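Local atomic coordinates of purine nucleoside phosphorylase (Thermus thermophilus, PDB entry 1ODI), a protein that probably catalyses the reversible phosphorolysis of purine nucleosides such as adenosine, splitting the bond between base and sugar to give the free purine and ribose 1-phosphate. Residues I199-N204 with R222-V227. Residues are numbered along the deposited sequence; the frame is centred on the assembly and turned at random.
Sequences ILAVSN and RRMVEV. With ADN (adenosine), chain H.
Asn204 ND2 reaches two acceptors: it donates to N7 of the bound adenosine at 2.7 Å, with an N-H...N angle of 160°, and to Ser203 OG at 3.1 Å, a more bent bond whose partner lies slightly off the amide plane. On the other branch of the amide, Asn204 OD1 accepts from adenosine N6 at 3.1 Å. An amide suits this place because it carries a donor and an acceptor side by side, matching N7 and the 6-amino group of adenine. A leucine in place of Asn204 would probably leave N7 and N6 without these mates and deprive the Ser203 hydroxyl of this donor.

A few residues before Asn204, strand 195-205 packs against helix 214-234. Met224, long and unbranched, extends with CG anti to its backbone N (chi1 166°) and lies alongside Ile199, the two side chains pointing opposite ways, with Met224 CG 3.6 Å from Ile199 CG2. Its reach brings Met224 SD onto the strand backbone, 3.4 Å from Ile199 O. The small Ala201 lets the sulfur sit close, with CB 4.0 Å from Met224 SD. Branched and apolar, Ile199 and Val227 fill the buried interface, crossing nearly at right angles where Val227 CG1 meets Ile199 CD1 at 3.9 Å. Val88 and Leu103, from the neighbouring strands, also touch Met224.

Strand and helix run antiparallel, the axes of 199-204 and 222-227 coming within 8.3 Å, as in the alpha/beta fold of the phosphorylase superfamily: the C-terminal helix covers part of one face of the central sheet, and the sheet strand beneath it leads into the purine-binding site.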
loop_
_atom_site.group_PDB
_atom_site.type_symbol
_atom_site.label_atom_id
_atom_site.label_comp_id
_atom_site.label_asym_id
_atom_site.label_seq_id
_atom_site.Cartn_x
_atom_site.Cartn_y
_atom_site.Cartn_z
ATOM N N ILE A 199 -3.830 -15.494 26.258
ATOM C CA ILE A 199 -3.036 -16.663 26.585
ATOM C C ILE A 199 -3.513 -17.771 25.660
ATOM O O ILE A 199 -4.718 -17.968 25.454
ATOM C CB ILE A 199 -3.177 -17.060 28.079
ATOM C CG1 ILE A 199 -2.280 -18.262 28.373
ATOM C CG2 ILE A 199 -4.630 -17.331 28.428
ATOM C CD1 ILE A 199 -2.221 -18.629 29.842
ATOM N N LEU A 200 -2.562 -18.486 25.078
ATOM C CA LEU A 200 -2.898 -19.525 24.124
ATOM C C LEU A 200 -2.301 -20.885 24.413
ATOM O O LEU A 200 -1.256 -21.008 25.054
ATOM C CB LEU A 200 -2.452 -19.069 22.738
ATOM C CG LEU A 200 -2.918 -17.652 22.419
ATOM C CD1 LEU A 200 -1.826 -16.893 21.709
ATOM C CD2 LEU A 200 -4.178 -17.715 21.594
ATOM N N ALA A 201 -2.983 -21.906 23.918
ATOM C CA ALA A 201 -2.537 -23.281 24.059
ATOM C C ALA A 201 -2.313 -23.784 22.637
ATOM O O ALA A 201 -3.244 -23.847 21.840
ATOM C CB ALA A 201 -3.605 -24.113 24.747
ATOM N N VAL A 202 -1.071 -24.113 22.310
ATOM C CA VAL A 202 -0.763 -24.610 20.979
ATOM C C VAL A 202 -1.555 -25.892 20.761
ATOM O O VAL A 202 -1.444 -26.838 21.550
ATOM C CB VAL A 202 0.736 -24.914 20.839
ATOM C CG1 VAL A 202 1.037 -25.376 19.429
ATOM C CG2 VAL A 202 1.551 -23.675 21.192
ATOM N N SER A 203 -2.363 -25.926 19.703
ATOM C CA SER A 203 -3.170 -27.112 19.415
ATOM C C SER A 203 -2.690 -27.853 18.172
ATOM O O SER A 203 -3.155 -28.955 17.869
ATOM C CB SER A 203 -4.640 -26.722 19.249
ATOM O OG SER A 203 -4.785 -25.723 18.263
ATOM N N ASN A 204 -1.744 -27.249 17.463
ATOM C CA ASN A 204 -1.213 -27.855 16.251
ATOM C C ASN A 204 -0.038 -27.073 15.678
ATOM O O ASN A 204 0.225 -25.926 16.055
ATOM C CB ASN A 204 -2.312 -27.918 15.201
ATOM C CG ASN A 204 -2.714 -26.538 14.702
ATOM O OD1 ASN A 204 -2.200 -26.055 13.692
ATOM N ND2 ASN A 204 -3.619 -25.887 15.421
ATOM N N ARG A 222 -6.688 -26.679 30.181
ATOM C CA ARG A 222 -7.096 -26.529 31.571
ATOM C C ARG A 222 -6.142 -25.565 32.271
ATOM O O ARG A 222 -6.575 -24.655 32.985
ATOM C CB ARG A 222 -7.083 -27.877 32.302
ATOM C CG ARG A 222 -7.522 -27.794 33.776
ATOM C CD ARG A 222 -7.088 -29.016 34.602
ATOM N NE ARG A 222 -5.630 -29.113 34.770
ATOM C CZ ARG A 222 -4.896 -28.310 35.541
ATOM N NH1 ARG A 222 -5.469 -27.336 36.233
ATOM N NH2 ARG A 222 -3.583 -28.475 35.620
ATOM N N ARG A 223 -4.843 -25.770 32.061
ATOM C CA ARG A 223 -3.823 -24.922 32.670
ATOM C C ARG A 223 -4.002 -23.481 32.229
ATOM O O ARG A 223 -3.949 -22.549 33.042
ATOM C CB ARG A 223 -2.428 -25.389 32.267
ATOM C CG ARG A 223 -2.035 -26.750 32.793
ATOM C CD ARG A 223 -0.534 -26.885 32.735
ATOM N NE ARG A 223 -0.074 -28.198 33.162
ATOM C CZ ARG A 223 1.207 -28.548 33.241
ATOM N NH1 ARG A 223 2.157 -27.676 32.921
ATOM N NH2 ARG A 223 1.537 -29.771 33.633
ATOM N N MET A 224 -4.197 -23.310 30.927
ATOM C CA MET A 224 -4.403 -21.996 30.352
ATOM C C MET A 224 -5.558 -21.282 31.036
ATOM O O MET A 224 -5.423 -20.138 31.461
ATOM C CB MET A 224 -4.698 -22.122 28.862
ATOM C CG MET A 224 -5.245 -20.854 28.252
ATOM S SD MET A 224 -5.585 -21.073 26.522
ATOM C CE MET A 224 -7.174 -21.901 26.583
ATOM N N VAL A 225 -6.695 -21.966 31.135
ATOM C CA VAL A 225 -7.882 -21.392 31.755
ATOM C C VAL A 225 -7.630 -21.052 33.221
ATOM O O VAL A 225 -8.047 -19.993 33.710
ATOM C CB VAL A 225 -9.088 -22.358 31.664
ATOM C CG1 VAL A 225 -10.285 -21.764 32.389
ATOM C CG2 VAL A 225 -9.434 -22.626 30.208
ATOM N N GLU A 226 -6.954 -21.951 33.922
ATOM C CA GLU A 226 -6.654 -21.721 35.324
ATOM C C GLU A 226 -5.781 -20.478 35.486
ATOM O O GLU A 226 -5.986 -19.681 36.394
ATOM C CB GLU A 226 -5.947 -22.936 35.926
ATOM C CG GLU A 226 -5.533 -22.748 37.385
ATOM C CD GLU A 226 -4.852 -23.977 37.966
ATOM O OE1 GLU A 226 -4.483 -23.952 39.161
ATOM O OE2 GLU A 226 -4.685 -24.970 37.226
ATOM N N VAL A 227 -4.805 -20.305 34.604
ATOM C CA VAL A 227 -3.936 -19.144 34.693
ATOM C C VAL A 227 -4.736 -17.876 34.433
ATOM O O VAL A 227 -4.608 -16.898 35.159
ATOM C CB VAL A 227 -2.778 -19.224 33.672
ATOM C CG1 VAL A 227 -1.994 -17.933 33.672
ATOM C CG2 VAL A 227 -1.855 -20.372 34.018
HETATM O "O5'" ADN H . -9.128 -23.334 14.416
HETATM C "C5'" ADN H . -8.815 -21.996 14.079
HETATM C "C4'" ADN H . -9.129 -21.193 15.357
HETATM O "O4'" ADN H . -8.314 -21.576 16.530
HETATM C "C3'" ADN H . -8.843 -19.712 15.185
HETATM O "O3'" ADN H . -9.936 -19.021 15.821
HETATM C "C2'" ADN H . -7.489 -19.433 15.882
HETATM O "O2'" ADN H . -7.525 -18.362 16.821
HETATM C "C1'" ADN H . -7.086 -20.828 16.452
HETATM N N9 ADN H . -6.016 -21.578 15.683
HETATM C C8 ADN H . -5.506 -22.838 16.047
HETATM N N7 ADN H . -4.593 -23.328 15.248
HETATM C C5 ADN H . -4.456 -22.346 14.267
HETATM C C6 ADN H . -3.624 -22.245 13.076
HETATM N N6 ADN H . -2.761 -23.198 12.711
HETATM N N1 ADN H . -3.748 -21.107 12.307
HETATM C C2 ADN H . -4.627 -20.131 12.670
HETATM N N3 ADN H . -5.453 -20.117 13.754
HETATM C C4 ADN H . -5.322 -21.254 14.510
#